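Local coordinates for putative tRNA (Adenine(37)-N6)-methyltransferase (Pseudomonas aeruginosa, PDB 7BTU) that probably methylates the N6-threonylcarbamoyl-modified adenosine at position 37 of tRNA, with S-adenosyl-L-methionine as the methyl donor, at the interface of chains A and B. Numbering follows the deposited sequence. Chains: chain A/B, Putative tRNA (Adenine(37)-N6)-methyltransferase.

Contact 1: the interface of chains A and B. Residues chain A 94, 96, 101-102; chain B 135-137.
A charged and apolar patch of a two-fold symmetric homodimer interface, this contact sets A:Arg101 and A:Phe94 against strand 132-138 of chain B and helps hold the two subunits together in the deposited assembly. The guanidinium NE donates to the carboxylate oxygen OD1 of B:Asp135 at 3.0 Å, a salt bridge reaching the syn side of that oxygen. The guanidinium and carboxylate planes stand 82° apart, and NE makes the bond to the acid, in place of the coplanar two-bond pairing of many arginine-carboxylate pairs; the same NE also bonds weakly to OD2. NH2 instead reaches the main-chain carbonyl O of B:Ile136 at 2.8 Å, tilted out of the carbonyl plane. A bend at chi3 (57°) turns the arginine's end towards these acceptors, and weak bonds from NH1 and NH2 to O of A:Thr96, on the side away from NE, probably help to steady it. Arginine's several donors can serve a carboxylate and carbonyls of both chains together, and aspartate's short carboxylate brings a negative charge to NE. Beside this polar cluster, the flat A:Phe94 ring offers a face to the branched B:Ile136, whose CD1 sits 3.9 Å above its plane and towards the rim, while ring atom CD1 lies 3.8 Å from CB of B:Ile136. In the fold, chain A contributes the 3-10 helix 93-95 and the loop after it, and chain B strand 132-138, all within the N-terminal methyltransferase domain.

Contact 2: the interface of chains A and B. Residues chain A 9-13; chain B 7-9.
Strand 9-11 of chain A runs antiparallel to the N-terminal segment of chain B, loop residues B:Met7 and B:Thr8 leading into strand 9-11, while loop residues A:Ser12 and A:Pro13 extend the contact. A:Val11 and B:His9 form the bridge: the amide N of A:Val11 gives to O of B:His9 at 2.9 Å, and N of B:His9 returns a bond to O of A:Val11 at 2.8 Å. Beyond this pair the backbone pairing passes to a side chain. OG of A:Ser12, held beside its own backbone N (chi1 -74°), donates to the carbonyl O of B:Met7 at 2.8 Å, meeting a lone pair in the carbonyl plane. Serine fits here because its short hydroxyl can take the role of a backbone amide, and it also meets the methyl CG2 of B:Thr8. Side chains of the bridged residues lie alongside each other, pointing the same way, with A:Val11 CG2 3.9 Å from CB of B:His9; a beta-branched valine favours the extended backbone needed. At the far end the ring of A:Pro13 lies across B:Met7, its CG 3.8 Å from the thioether SD. The proline has no amide N-H to offer, and supplies an apolar surface for the flexible methionine instead. By pairing the short N-terminal strands of the two chains through an antiparallel bridge, the contact ties the subunits together, although the structure alone does not show that this dimer acts in the cell.

Contact 1: the interface of chains A and B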
loop_
_atom_site.group_PDB
_atom_site.type_symbol
_atom_site.label_atom_id
_atom_site.label_comp_id
_atom_site.label_asym_id
_atom_site.label_seq_id
_atom_site.Cartn_x
_atom_site.Cartn_y
_atom_site.Cartn_z
ATOM N N PHE A 94 9.432 2.826 -11.972
ATOM C CA PHE A 94 8.055 2.547 -11.573
ATOM C C PHE A 94 7.661 1.074 -11.725
ATOM O O PHE A 94 6.568 0.671 -11.288
ATOM C CB PHE A 94 7.141 3.476 -12.389
ATOM C CG PHE A 94 7.356 4.928 -12.084
ATOM C CD1 PHE A 94 7.404 5.352 -10.785
ATOM C CD2 PHE A 94 7.541 5.846 -13.095
ATOM C CE1 PHE A 94 7.583 6.716 -10.481
ATOM C CE2 PHE A 94 7.745 7.187 -12.808
ATOM C CZ PHE A 94 7.759 7.623 -11.491
ATOM N N THR A 96 9.557 -1.200 -10.305
ATOM C CA THR A 96 10.319 -1.819 -9.233
ATOM C C THR A 96 9.782 -1.350 -7.896
ATOM O O THR A 96 9.048 -0.356 -7.797
ATOM C CB THR A 96 11.817 -1.483 -9.273
ATOM O OG1 THR A 96 11.994 -0.142 -8.778
ATOM C CG2 THR A 96 12.341 -1.574 -10.656
ATOM N N ARG A 101 13.236 6.020 -4.871
ATOM C CA ARG A 101 11.990 6.381 -5.550
ATOM C C ARG A 101 11.916 7.896 -5.636
ATOM O O ARG A 101 12.405 8.604 -4.738
ATOM C CB ARG A 101 10.753 5.862 -4.812
ATOM C CG ARG A 101 10.945 4.478 -4.289
ATOM C CD ARG A 101 9.704 3.718 -4.187
ATOM N NE ARG A 101 8.982 3.626 -5.458
ATOM C CZ ARG A 101 9.259 2.768 -6.435
ATOM N NH1 ARG A 101 10.298 1.908 -6.336
ATOM N NH2 ARG A 101 8.518 2.798 -7.533
ATOM N N PRO A 102 11.290 8.420 -6.697
ATOM C CA PRO A 102 11.318 9.878 -6.933
ATOM C C PRO A 102 10.956 10.721 -5.717
ATOM O O PRO A 102 11.674 11.671 -5.409
ATOM C CB PRO A 102 10.317 10.046 -8.078
ATOM C CG PRO A 102 10.492 8.753 -8.858
ATOM C CD PRO A 102 10.824 7.668 -7.875
ATOM N N ASP B 135 3.703 8.409 -6.528
ATOM C CA ASP B 135 4.546 7.232 -6.786
ATOM C C ASP B 135 3.695 6.191 -7.498
ATOM O O ASP B 135 2.470 6.193 -7.386
ATOM C CB ASP B 135 5.105 6.659 -5.465
ATOM C CG ASP B 135 6.156 5.547 -5.698
ATOM O OD1 ASP B 135 7.126 5.830 -6.405
ATOM O OD2 ASP B 135 5.944 4.388 -5.247
ATOM N N ILE B 136 4.368 5.313 -8.236
ATOM C CA ILE B 136 3.823 4.112 -8.870
ATOM C C ILE B 136 4.749 2.970 -8.469
ATOM O O ILE B 136 5.980 3.101 -8.602
ATOM C CB ILE B 136 3.846 4.216 -10.408
ATOM C CG1 ILE B 136 3.103 5.471 -10.892
ATOM C CG2 ILE B 136 3.319 2.886 -11.039
ATOM C CD1 ILE B 136 3.551 5.936 -12.280
ATOM N N LYS B 137 4.181 1.843 -8.050
ATOM C CA LYS B 137 4.969 0.618 -7.787
ATOM C C LYS B 137 4.120 -0.581 -8.183
ATOM O O LYS B 137 2.891 -0.530 -8.065
ATOM C CB LYS B 137 5.349 0.474 -6.299
#

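Contact 2: the interface of chains A and B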
loop_
_atom_site.group_PDB
_atom_site.type_symbol
_atom_site.label_atom_id
_atom_site.label_comp_id
_atom_site.label_asym_id
_atom_site.label_seq_id
_atom_site.Cartn_x
_atom_site.Cartn_y
_atom_site.Cartn_z
ATOM N N HIS A 9 4.500 19.787 -1.369
ATOM C CA HIS A 9 3.779 19.376 -0.175
ATOM C C HIS A 9 4.803 18.903 0.851
ATOM O O HIS A 9 5.585 18.011 0.546
ATOM C CB HIS A 9 2.825 18.209 -0.530
ATOM C CG HIS A 9 2.116 17.614 0.648
ATOM N ND1 HIS A 9 1.112 18.275 1.323
ATOM C CD2 HIS A 9 2.269 16.424 1.275
ATOM C CE1 HIS A 9 0.655 17.510 2.298
ATOM N NE2 HIS A 9 1.339 16.383 2.291
ATOM N N SER A 10 4.783 19.450 2.073
ATOM C CA SER A 10 5.711 19.013 3.112
ATOM C C SER A 10 5.090 17.924 3.963
ATOM O O SER A 10 3.909 17.999 4.327
ATOM C CB SER A 10 6.152 20.158 4.032
ATOM O OG SER A 10 6.432 21.280 3.236
ATOM N N VAL A 11 5.888 16.906 4.256
ATOM C CA VAL A 11 5.523 15.838 5.175
ATOM C C VAL A 11 6.544 15.834 6.317
ATOM O O VAL A 11 7.706 16.241 6.151
ATOM C CB VAL A 11 5.450 14.457 4.469
ATOM C CG1 VAL A 11 4.407 14.488 3.317
ATOM C CG2 VAL A 11 6.837 14.039 3.974
ATOM N N SER A 12 6.094 15.354 7.485
ATOM C CA SER A 12 6.912 15.242 8.684
ATOM C C SER A 12 6.534 13.932 9.344
ATOM O O SER A 12 5.373 13.497 9.266
ATOM C CB SER A 12 6.714 16.405 9.689
ATOM O OG SER A 12 7.331 17.572 9.232
ATOM N N PRO A 13 7.499 13.245 9.929
ATOM C CA PRO A 13 7.207 11.933 10.506
ATOM C C PRO A 13 6.249 12.061 11.678
ATOM O O PRO A 13 6.342 12.992 12.474
ATOM C CB PRO A 13 8.579 11.430 10.995
ATOM C CG PRO A 13 9.578 12.414 10.518
ATOM C CD PRO A 13 8.885 13.674 10.124
ATOM N N MET B 7 11.897 17.007 11.623
ATOM C CA MET B 7 12.254 16.656 10.257
ATOM C C MET B 7 11.108 17.004 9.313
ATOM O O MET B 7 9.938 16.801 9.649
ATOM C CB MET B 7 12.602 15.158 10.165
ATOM C CG MET B 7 12.770 14.617 8.728
ATOM S SD MET B 7 12.908 12.787 8.710
ATOM C CE MET B 7 14.203 12.465 9.855
ATOM N N THR B 8 11.446 17.562 8.151
ATOM C CA THR B 8 10.471 17.799 7.083
ATOM C C THR B 8 11.029 17.321 5.758
ATOM O O THR B 8 12.244 17.388 5.536
ATOM C CB THR B 8 10.131 19.275 6.977
ATOM O OG1 THR B 8 11.298 19.968 6.505
ATOM C CG2 THR B 8 9.760 19.840 8.390
ATOM N N HIS B 9 10.134 16.928 4.842
ATOM C CA HIS B 9 10.545 16.384 3.549
ATOM C C HIS B 9 9.557 16.876 2.502
ATOM O O HIS B 9 8.349 16.842 2.736
ATOM C CB HIS B 9 10.583 14.853 3.585
ATOM C CG HIS B 9 10.822 14.206 2.249
ATOM N ND1 HIS B 9 12.014 14.329 1.565
ATOM C CD2 HIS B 9 10.014 13.436 1.461
ATOM C CE1 HIS B 9 11.930 13.677 0.411
ATOM N NE2 HIS B 9 10.736 13.110 0.335
#

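The C-alpha centres of contact 1 and contact 2 are about 19 Å apart, and the two share no residue or secondary-structure element. Both belong to the same two-fold symmetric interface, so each recurs with the chains exchanged. They work differently: contact 1 depends mainly on side chains, a charged pair and a phenylalanine, with an arginine bond to a backbone carbonyl, whereas contact 2 rests largely on backbone pairing near the chain start. Joining chains at separated points should limit rocking of one subunit on the other, and would probably fix how the two N-terminal methyltransferase domains face each other.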